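Transcriptional regulator (Bacillus halodurans, PDB 1Z4E) is of uncertain cellular role but has a GNAT fold and probably transfers acyl groups, as do other members of that acetyltransferase family. Local coordinates at residues G13-M18 with S41-F46; T75-Y80 with L121-T126; Q105-A110 with L134-Q139. All coordinates share one frame; numbering follows the deposited sequence.

Contact 1. Residues G13-M18 with S41-F46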
loop_
_atom_site.group_PDB
_atom_site.type_symbol
_atom_site.label_atom_id
_atom_site.label_comp_id
_atom_site.label_asym_id
_atom_site.label_seq_id
_atom_site.Cartn_x
_atom_site.Cartn_y
_atom_site.Cartn_z
ATOM N N GLY A 13 -12.695 2.411 -22.123
ATOM C CA GLY A 13 -13.994 1.838 -22.408
ATOM C C GLY A 13 -14.636 1.090 -21.247
ATOM O O GLY A 13 -15.843 0.839 -21.266
ATOM N N ASP A 14 -13.842 0.736 -20.238
ATOM C CA ASP A 14 -14.353 0.004 -19.077
ATOM C C ASP A 14 -14.683 0.927 -17.911
ATOM O O ASP A 14 -15.340 0.512 -16.948
ATOM C CB ASP A 14 -13.310 -1.003 -18.571
ATOM C CG ASP A 14 -12.791 -1.912 -19.657
ATOM O OD1 ASP A 14 -13.612 -2.443 -20.431
ATOM O OD2 ASP A 14 -11.559 -2.108 -19.729
ATOM N N LEU A 15 -14.220 2.168 -17.995
ATOM C CA LEU A 15 -14.397 3.118 -16.901
ATOM C C LEU A 15 -15.815 3.275 -16.386
ATOM O O LEU A 15 -16.032 3.280 -15.178
ATOM C CB LEU A 15 -13.841 4.491 -17.286
ATOM C CG LEU A 15 -13.703 5.473 -16.114
ATOM C CD1 LEU A 15 -12.849 4.856 -15.005
ATOM C CD2 LEU A 15 -13.067 6.767 -16.609
ATOM N N GLU A 16 -16.778 3.404 -17.292
ATOM C CA GLU A 16 -18.170 3.571 -16.882
ATOM C C GLU A 16 -18.637 2.389 -16.032
ATOM O O GLU A 16 -19.256 2.574 -14.970
ATOM C CB GLU A 16 -19.062 3.742 -18.122
ATOM C CG GLU A 16 -20.526 4.059 -17.833
ATOM C CD GLU A 16 -21.367 2.816 -17.616
ATOM O OE1 GLU A 16 -21.160 1.831 -18.351
ATOM O OE2 GLU A 16 -22.246 2.826 -16.728
ATOM N N GLN A 17 -18.338 1.172 -16.481
ATOM C CA GLN A 17 -18.743 -0.006 -15.726
ATOM C C GLN A 17 -17.977 -0.139 -14.415
ATOM O O GLN A 17 -18.546 -0.559 -13.413
ATOM C CB GLN A 17 -18.564 -1.283 -16.558
ATOM C CG GLN A 17 -19.529 -1.396 -17.722
ATOM C CD GLN A 17 -19.347 -2.687 -18.492
ATOM O OE1 GLN A 17 -19.610 -3.776 -17.975
ATOM N NE2 GLN A 17 -18.890 -2.573 -19.734
ATOM N N MET A 18 -16.694 0.215 -14.409
ATOM C CA MET A 18 -15.915 0.114 -13.172
ATOM C C MET A 18 -16.466 1.058 -12.098
ATOM O O MET A 18 -16.632 0.658 -10.943
ATOM C CB MET A 18 -14.427 0.418 -13.426
ATOM C CG MET A 18 -13.672 -0.683 -14.201
ATOM S SD MET A 18 -11.839 -0.489 -14.177
ATOM C CE MET A 18 -11.648 0.972 -15.144
ATOM N N SER A 41 -13.151 13.524 -11.624
ATOM C CA SER A 41 -12.187 13.036 -10.640
ATOM C C SER A 41 -11.776 11.593 -10.955
ATOM O O SER A 41 -10.616 11.224 -10.775
ATOM C CB SER A 41 -12.780 13.115 -9.230
ATOM O OG SER A 41 -13.936 12.307 -9.117
ATOM N N TYR A 42 -12.719 10.779 -11.426
ATOM C CA TYR A 42 -12.412 9.388 -11.777
ATOM C C TYR A 42 -11.542 9.368 -13.028
ATOM O O TYR A 42 -10.651 8.528 -13.175
ATOM C CB TYR A 42 -13.690 8.587 -12.057
ATOM C CG TYR A 42 -14.516 8.242 -10.835
ATOM C CD1 TYR A 42 -14.043 7.347 -9.878
ATOM C CD2 TYR A 42 -15.775 8.810 -10.642
ATOM C CE1 TYR A 42 -14.807 7.023 -8.756
ATOM C CE2 TYR A 42 -16.546 8.499 -9.524
ATOM C CZ TYR A 42 -16.058 7.604 -8.586
ATOM O OH TYR A 42 -16.822 7.297 -7.485
ATOM N N VAL A 43 -11.809 10.299 -13.940
ATOM C CA VAL A 43 -11.050 10.381 -15.181
ATOM C C VAL A 43 -9.606 10.784 -14.925
ATOM O O VAL A 43 -8.687 10.202 -15.495
ATOM C CB VAL A 43 -11.673 11.394 -16.158
ATOM C CG1 VAL A 43 -10.813 11.489 -17.421
ATOM C CG2 VAL A 43 -13.089 10.965 -16.512
ATOM N N ARG A 44 -9.405 11.788 -14.078
ATOM C CA ARG A 44 -8.054 12.233 -13.754
ATOM C C ARG A 44 -7.257 11.108 -13.103
ATOM O O ARG A 44 -6.068 10.938 -13.372
ATOM C CB ARG A 44 -8.106 13.446 -12.820
ATOM C CG ARG A 44 -8.520 14.717 -13.542
ATOM C CD ARG A 44 -8.861 15.852 -12.589
ATOM N NE ARG A 44 -9.313 17.031 -13.326
ATOM C CZ ARG A 44 -10.100 17.974 -12.816
ATOM N NH1 ARG A 44 -10.526 17.875 -11.565
ATOM N NH2 ARG A 44 -10.468 19.012 -13.560
ATOM N N ALA A 45 -7.916 10.346 -12.239
ATOM C CA ALA A 45 -7.262 9.235 -11.558
ATOM C C ALA A 45 -6.910 8.148 -12.570
ATOM O O ALA A 45 -5.809 7.601 -12.541
ATOM C CB ALA A 45 -8.177 8.669 -10.461
ATOM N N PHE A 46 -7.845 7.840 -13.467
ATOM C CA PHE A 46 -7.608 6.815 -14.478
ATOM C C PHE A 46 -6.385 7.145 -15.316
ATOM O O PHE A 46 -5.558 6.274 -15.584
ATOM C CB PHE A 46 -8.816 6.649 -15.410
ATOM C CG PHE A 46 -8.649 5.532 -16.403
ATOM C CD1 PHE A 46 -8.948 4.216 -16.047
ATOM C CD2 PHE A 46 -8.119 5.781 -17.670
ATOM C CE1 PHE A 46 -8.716 3.160 -16.936
ATOM C CE2 PHE A 46 -7.882 4.731 -18.567
ATOM C CZ PHE A 46 -8.180 3.419 -18.198
#
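L15 and F46 both turn CG opposite the backbone N, with chi1 at -167° and -176°. Each thereby sends its side chain across the gap between helix 15-24 and helix 40-51. These are the two helices that join the first and second strands of the GNAT fold. They pair through side chains, with the nearest CA atoms, those of L15 and F46, 8.1 Å apart. L15 lies at the middle of the contact and uses both of its methyl groups. Its CD1 comes to 4.1 Å from CD1 of F46, approaching the ring obliquely. The two side chains slide past each other in opposite directions, so each reaches toward the other's helix. CD2 of L15 turns instead to V43, one helical turn before F46. There the side chains cross at about a right angle. M18 starts along a different line. Its chain runs on extended to SD and then bends at chi3 (-68°), which brings CE of M18 to 4.1 Å from CE1 of F46, again obliquely to the ring. L15 and M18 thus share that ring at neighbouring carbons, CD1 and CE1. No hydrogen bond crosses between the segments, and the meeting groups are all hydrocarbon or thioether. L15, M18 and F46 are buried. M18 also packs on V59 and M69 of the sheet, and F46 on L57, so the contact continues the hydrophobic interior beneath the helices. L78 of the second subunit packs on both L15 and M18, which brings the dimer interface to this helix pair. Nearby, the carboxylate of D14 makes a salt bridge with R8 and tethers the start of this region to the first strand. CD2 of L15 rests 4.2 Å from CG2 of V43.

Contact 2. Residues T75-Y80 with L121-T126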
loop_
_atom_site.group_PDB
_atom_site.type_symbol
_atom_site.label_atom_id
_atom_site.label_comp_id
_atom_site.label_asym_id
_atom_site.label_seq_id
_atom_site.Cartn_x
_atom_site.Cartn_y
_atom_site.Cartn_z
ATOM N N THR A 75 5.628 -1.805 -5.980
ATOM C CA THR A 75 6.493 -0.786 -5.384
ATOM C C THR A 75 7.757 -1.336 -4.714
ATOM O O THR A 75 7.725 -2.390 -4.090
ATOM C CB THR A 75 5.687 -0.013 -4.300
ATOM O OG1 THR A 75 4.443 0.423 -4.861
ATOM C CG2 THR A 75 6.466 1.201 -3.779
ATOM N N PRO A 76 8.892 -0.623 -4.850
ATOM C CA PRO A 76 10.135 -1.081 -4.219
ATOM C C PRO A 76 10.198 -0.564 -2.782
ATOM O O PRO A 76 9.710 0.526 -2.489
ATOM C CB PRO A 76 11.219 -0.455 -5.093
ATOM C CG PRO A 76 10.588 0.852 -5.514
ATOM C CD PRO A 76 9.165 0.429 -5.852
ATOM N N TYR A 77 10.792 -1.357 -1.896
ATOM C CA TYR A 77 10.960 -1.001 -0.493
ATOM C C TYR A 77 12.362 -1.467 -0.089
ATOM O O TYR A 77 12.963 -2.289 -0.781
ATOM C CB TYR A 77 9.928 -1.732 0.377
ATOM C CG TYR A 77 8.488 -1.402 0.061
ATOM C CD1 TYR A 77 7.822 -0.362 0.713
ATOM C CD2 TYR A 77 7.791 -2.131 -0.895
ATOM C CE1 TYR A 77 6.477 -0.066 0.413
ATOM C CE2 TYR A 77 6.474 -1.849 -1.200
ATOM C CZ TYR A 77 5.818 -0.825 -0.548
ATOM O OH TYR A 77 4.499 -0.594 -0.861
ATOM N N LEU A 78 12.876 -0.944 1.022
ATOM C CA LEU A 78 14.188 -1.358 1.518
ATOM C C LEU A 78 14.040 -2.636 2.339
ATOM O O LEU A 78 14.975 -3.424 2.456
ATOM C CB LEU A 78 14.801 -0.279 2.417
ATOM C CG LEU A 78 15.270 1.028 1.777
ATOM C CD1 LEU A 78 15.842 1.931 2.865
ATOM C CD2 LEU A 78 16.325 0.735 0.710
ATOM N N THR A 79 12.859 -2.834 2.913
ATOM C CA THR A 79 12.610 -4.005 3.746
ATOM C C THR A 79 12.651 -5.312 2.971
ATOM O O THR A 79 12.493 -5.327 1.743
ATOM C CB THR A 79 11.255 -3.890 4.468
ATOM O OG1 THR A 79 10.219 -3.677 3.504
ATOM C CG2 THR A 79 11.281 -2.723 5.448
ATOM N N TYR A 80 12.857 -6.406 3.705
ATOM C CA TYR A 80 12.963 -7.734 3.115
ATOM C C TYR A 80 14.085 -7.702 2.081
ATOM O O TYR A 80 13.943 -8.204 0.964
ATOM C CB TYR A 80 11.635 -8.132 2.467
ATOM C CG TYR A 80 10.589 -8.534 3.479
ATOM C CD1 TYR A 80 10.484 -9.858 3.910
ATOM C CD2 TYR A 80 9.731 -7.589 4.037
ATOM C CE1 TYR A 80 9.548 -10.228 4.871
ATOM C CE2 TYR A 80 8.793 -7.949 5.004
ATOM C CZ TYR A 80 8.708 -9.268 5.412
ATOM O OH TYR A 80 7.776 -9.633 6.353
ATOM N N LEU A 121 6.382 -10.352 -2.165
ATOM C CA LEU A 121 5.195 -10.519 -1.346
ATOM C C LEU A 121 4.050 -9.696 -1.913
ATOM O O LEU A 121 4.258 -8.716 -2.633
ATOM C CB LEU A 121 5.471 -10.157 0.119
ATOM C CG LEU A 121 5.617 -8.731 0.632
ATOM C CD1 LEU A 121 4.268 -8.031 0.606
ATOM C CD2 LEU A 121 6.141 -8.778 2.063
ATOM N N ILE A 122 2.836 -10.135 -1.632
ATOM C CA ILE A 122 1.674 -9.412 -2.094
ATOM C C ILE A 122 0.883 -9.100 -0.829
ATOM O O ILE A 122 0.878 -9.890 0.122
ATOM C CB ILE A 122 0.878 -10.252 -3.141
ATOM C CG1 ILE A 122 -0.304 -9.442 -3.668
ATOM C CG2 ILE A 122 0.441 -11.564 -2.547
ATOM C CD1 ILE A 122 -0.820 -9.948 -5.005
ATOM N N GLN A 123 0.262 -7.926 -0.795
ATOM C CA GLN A 123 -0.480 -7.496 0.379
ATOM C C GLN A 123 -1.717 -6.692 0.025
ATOM O O GLN A 123 -1.870 -6.216 -1.107
ATOM C CB GLN A 123 0.426 -6.637 1.263
ATOM C CG GLN A 123 1.142 -5.541 0.472
ATOM C CD GLN A 123 2.064 -4.676 1.325
ATOM O OE1 GLN A 123 2.658 -5.147 2.294
ATOM N NE2 GLN A 123 2.199 -3.409 0.948
ATOM N N LEU A 124 -2.601 -6.560 1.004
ATOM C CA LEU A 124 -3.823 -5.788 0.847
ATOM C C LEU A 124 -4.480 -5.651 2.210
ATOM O O LEU A 124 -4.119 -6.360 3.158
ATOM C CB LEU A 124 -4.804 -6.473 -0.112
ATOM C CG LEU A 124 -5.550 -7.699 0.427
ATOM C CD1 LEU A 124 -6.962 -7.713 -0.109
ATOM C CD2 LEU A 124 -4.813 -8.958 0.042
ATOM N N THR A 125 -5.438 -4.733 2.296
ATOM C CA THR A 125 -6.189 -4.495 3.522
ATOM C C THR A 125 -7.651 -4.648 3.147
ATOM O O THR A 125 -8.075 -4.163 2.101
ATOM C CB THR A 125 -5.970 -3.066 4.081
ATOM O OG1 THR A 125 -6.105 -2.101 3.030
ATOM C CG2 THR A 125 -4.590 -2.941 4.695
ATOM N N THR A 126 -8.408 -5.347 3.984
ATOM C CA THR A 126 -9.826 -5.559 3.722
ATOM C C THR A 126 -10.614 -5.026 4.901
ATOM O O THR A 126 -10.246 -5.251 6.051
ATOM C CB THR A 126 -10.151 -7.046 3.531
ATOM O OG1 THR A 126 -9.709 -7.786 4.677
ATOM C CG2 THR A 126 -9.458 -7.572 2.293
#
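The CD2 methyl of L121 lies over one face of the Y80 ring. It makes a CH-pi contact, with CD2 of L121 4.2 Å from the centroid of the Y80 ring and 18° off the ring normal. The methyl is offset toward the rim, and CE2 of Y80 is its closest atom at 4.0 Å. L121 holds CG between its backbone N and carbonyl carbon (chi1 75°), a tight setting that directs CD2 at the tyrosine. The two side chains cross at about a right angle. Y80 itself has a left-handed backbone conformation, with phi at 57°. Its hydroxyl goes on to hydrogen-bond NE2 of H152 of the second subunit, so one face and the far end of this tyrosine have partners. In the GNAT fold seen here, strand 119-127 runs parallel to strand 84-93, while 75-80 leaves the end of strand 65-76 and turns back toward that neighbour. R85 of strand 84-93 stands between the two segments. It makes a cation-pi contact with Y77 and a hydrogen bond from NH1 to OE1 of Q123. The second meeting is looser. OH of Y77 comes to 4.1 Å from NE2 of Q123, too far for a hydrogen bond. The two side chains approach from opposite directions, with ring and amide planes 61° apart. Beyond CG, the Q123 chain is extended, which carries the amide out toward Y77. The amide is bonded at both ends: NE2 to OG1 of T87, and OE1 also to NZ of K150 of the second subunit. Those bonds would hold its rotation. Residues 121-126 pair antiparallel with a strand of the second subunit, and the sheet continues through the dimer interface.

Contact 3. Residues Q105-A110 with L134-Q139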
loop_
_atom_site.group_PDB
_atom_site.type_symbol
_atom_site.label_atom_id
_atom_site.label_comp_id
_atom_site.label_asym_id
_atom_site.label_seq_id
_atom_site.Cartn_x
_atom_site.Cartn_y
_atom_site.Cartn_z
ATOM N N GLN A 105 -10.199 -15.921 -9.328
ATOM C CA GLN A 105 -9.447 -15.874 -10.579
ATOM C C GLN A 105 -8.734 -14.536 -10.749
ATOM O O GLN A 105 -7.576 -14.485 -11.146
ATOM C CB GLN A 105 -10.372 -16.082 -11.781
ATOM C CG GLN A 105 -10.870 -17.496 -11.950
ATOM C CD GLN A 105 -11.810 -17.628 -13.129
ATOM O OE1 GLN A 105 -11.414 -17.439 -14.277
ATOM N NE2 GLN A 105 -13.070 -17.944 -12.848
ATOM N N LEU A 106 -9.436 -13.451 -10.447
ATOM C CA LEU A 106 -8.862 -12.119 -10.586
ATOM C C LEU A 106 -7.647 -11.923 -9.674
ATOM O O LEU A 106 -6.611 -11.414 -10.106
ATOM C CB LEU A 106 -9.943 -11.068 -10.294
ATOM C CG LEU A 106 -9.685 -9.609 -10.659
ATOM C CD1 LEU A 106 -9.328 -9.482 -12.144
ATOM C CD2 LEU A 106 -10.941 -8.799 -10.333
ATOM N N VAL A 107 -7.765 -12.329 -8.414
ATOM C CA VAL A 107 -6.656 -12.180 -7.477
ATOM C C VAL A 107 -5.495 -13.115 -7.838
ATOM O O VAL A 107 -4.331 -12.726 -7.757
ATOM C CB VAL A 107 -7.113 -12.454 -6.028
ATOM C CG1 VAL A 107 -5.922 -12.419 -5.081
ATOM C CG2 VAL A 107 -8.145 -11.425 -5.622
ATOM N N CYS A 108 -5.804 -14.346 -8.236
ATOM C CA CYS A 108 -4.747 -15.280 -8.618
ATOM C C CYS A 108 -3.980 -14.730 -9.823
ATOM O O CYS A 108 -2.760 -14.857 -9.907
ATOM C CB CYS A 108 -5.345 -16.651 -8.948
ATOM S SG CYS A 108 -5.881 -17.568 -7.473
ATOM N N TRP A 109 -4.702 -14.104 -10.748
ATOM C CA TRP A 109 -4.089 -13.518 -11.939
ATOM C C TRP A 109 -3.139 -12.399 -11.508
ATOM O O TRP A 109 -2.000 -12.303 -11.983
ATOM C CB TRP A 109 -5.176 -12.943 -12.848
ATOM C CG TRP A 109 -4.703 -12.560 -14.217
ATOM C CD1 TRP A 109 -4.707 -13.344 -15.336
ATOM C CD2 TRP A 109 -4.190 -11.286 -14.620
ATOM N NE1 TRP A 109 -4.234 -12.631 -16.413
ATOM C CE2 TRP A 109 -3.911 -11.367 -16.001
ATOM C CE3 TRP A 109 -3.942 -10.082 -13.949
ATOM C CZ2 TRP A 109 -3.395 -10.286 -16.726
ATOM C CZ3 TRP A 109 -3.430 -9.008 -14.670
ATOM C CH2 TRP A 109 -3.163 -9.119 -16.044
ATOM N N ALA A 110 -3.616 -11.555 -10.600
ATOM C CA ALA A 110 -2.822 -10.441 -10.088
ATOM C C ALA A 110 -1.577 -10.944 -9.363
ATOM O O ALA A 110 -0.508 -10.343 -9.467
ATOM C CB ALA A 110 -3.668 -9.584 -9.147
ATOM N N LEU A 134 -12.244 -11.677 4.884
ATOM C CA LEU A 134 -11.110 -12.302 5.553
ATOM C C LEU A 134 -10.970 -13.770 5.160
ATOM O O LEU A 134 -9.874 -14.235 4.829
ATOM C CB LEU A 134 -11.252 -12.178 7.070
ATOM C CG LEU A 134 -10.109 -12.777 7.886
ATOM C CD1 LEU A 134 -8.784 -12.172 7.450
ATOM C CD2 LEU A 134 -10.353 -12.523 9.374
ATOM N N ARG A 135 -12.093 -14.484 5.192
ATOM C CA ARG A 135 -12.144 -15.900 4.836
ATOM C C ARG A 135 -11.690 -16.125 3.386
ATOM O O ARG A 135 -10.943 -17.059 3.090
ATOM C CB ARG A 135 -13.578 -16.407 5.020
ATOM C CG ARG A 135 -13.756 -17.892 4.815
ATOM C CD ARG A 135 -15.162 -18.338 5.222
ATOM N NE ARG A 135 -15.585 -17.717 6.475
ATOM C CZ ARG A 135 -16.442 -16.702 6.551
ATOM N NH1 ARG A 135 -16.975 -16.200 5.445
ATOM N NH2 ARG A 135 -16.757 -16.180 7.729
ATOM N N PHE A 136 -12.166 -15.270 2.489
ATOM C CA PHE A 136 -11.819 -15.347 1.070
ATOM C C PHE A 136 -10.305 -15.303 0.859
ATOM O O PHE A 136 -9.746 -16.093 0.093
ATOM C CB PHE A 136 -12.457 -14.174 0.319
ATOM C CG PHE A 136 -11.988 -14.033 -1.109
ATOM C CD1 PHE A 136 -12.500 -14.854 -2.109
ATOM C CD2 PHE A 136 -11.032 -13.079 -1.448
ATOM C CE1 PHE A 136 -12.067 -14.723 -3.430
ATOM C CE2 PHE A 136 -10.592 -12.944 -2.761
ATOM C CZ PHE A 136 -11.111 -13.767 -3.756
ATOM N N TYR A 137 -9.646 -14.370 1.534
ATOM C CA TYR A 137 -8.205 -14.216 1.398
ATOM C C TYR A 137 -7.385 -15.281 2.118
ATOM O O TYR A 137 -6.316 -15.674 1.635
ATOM C CB TYR A 137 -7.800 -12.810 1.847
ATOM C CG TYR A 137 -8.260 -11.772 0.854
ATOM C CD1 TYR A 137 -7.656 -11.675 -0.396
ATOM C CD2 TYR A 137 -9.354 -10.943 1.129
ATOM C CE1 TYR A 137 -8.122 -10.791 -1.355
ATOM C CE2 TYR A 137 -9.833 -10.049 0.169
ATOM C CZ TYR A 137 -9.210 -9.983 -1.072
ATOM O OH TYR A 137 -9.686 -9.141 -2.047
ATOM N N GLU A 138 -7.876 -15.752 3.262
ATOM C CA GLU A 138 -7.174 -16.788 3.999
ATOM C C GLU A 138 -7.205 -18.064 3.164
ATOM O O GLU A 138 -6.242 -18.830 3.150
ATOM C CB GLU A 138 -7.826 -17.012 5.369
ATOM C CG GLU A 138 -7.555 -15.877 6.338
ATOM C CD GLU A 138 -8.214 -16.087 7.692
ATOM O OE1 GLU A 138 -9.345 -16.605 7.721
ATOM O OE2 GLU A 138 -7.605 -15.718 8.717
ATOM N N GLN A 139 -8.307 -18.270 2.445
ATOM C CA GLN A 139 -8.446 -19.441 1.589
ATOM C C GLN A 139 -7.415 -19.417 0.459
ATOM O O GLN A 139 -7.011 -20.467 -0.039
ATOM C CB GLN A 139 -9.860 -19.500 1.002
ATOM C CG GLN A 139 -10.941 -19.780 2.037
ATOM C CD GLN A 139 -12.335 -19.597 1.476
ATOM O OE1 GLN A 139 -12.515 -19.049 0.383
ATOM N NE2 GLN A 139 -13.331 -20.046 2.219
#
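Between 105-110 of helix 102-116 and 134-139 of helix 133-140, the nearest CA atoms are those of V107 and Y137, 9.2 Å apart. The segments meet through side chains. V107 does all the reaching from its helix, and a single methyl, CG2, meets both aromatic rings opposite. Its rotamer (chi1 175°) puts CG1 opposite the backbone N and leaves CG2 pointing at the second helix. CG2 lies at the edge of the F136 ring, near its plane, 4.1 Å from CE2 of F136. The two side chains slide past each other in opposite directions. The same methyl approaches the Y137 ring obliquely, 4.3 Å from CE1 of Y137. Within the second helix the rings are turned against each other. CD2 of F136 sits 3.4 Å above the plane of the Y137 ring, over its centre. The valine methyl therefore meets two rings that already pack together. In GNAT proteins the corresponding helix follows the loop that binds the pyrophosphate of acyl-CoA, and helix 102-116 probably has the same place. Helix 102-116 lies against the sheet, with V107 touching I88 and V91. Helix 133-140 follows strand 119-127, and Y137 reaches V91, L124 and T126. Both helices thus rest on the same stretch of sheet, beside one another. L149 of the second subunit packs on Y137 and extends the packing to the dimer partner. No hydrogen bond or charge pair passes between the two segments. The interaction is nonpolar, made of one methyl and two ring carbons, so it depends on shape and on the exclusion of water. V107 and Y137 are buried, F136 partly exposed, and no polar bond sets the register between the segments.

From the N terminus, contact 1 comes first. It closes a loop of 22 residues between its segments, which lie on the two helices that link strand 6-9 to strand 55-62. The chain then forms strand 55-62 and most of strand 65-76 before contact 2 opens at T75. Contacts 2 and 3 cross: 105-110 comes before 121-126, and 134-139 follows it. Contact 2 ties the end of strand 65-76 and the turn after it to strand 119-127. Contact 3 joins the helices before and after that strand. They also touch, through strand 119-127 and helix 133-140. Contact 1 lies on the opposite side of the chain's centre, its centre about 26 Å from that of contact 2. All three reach the second subunit.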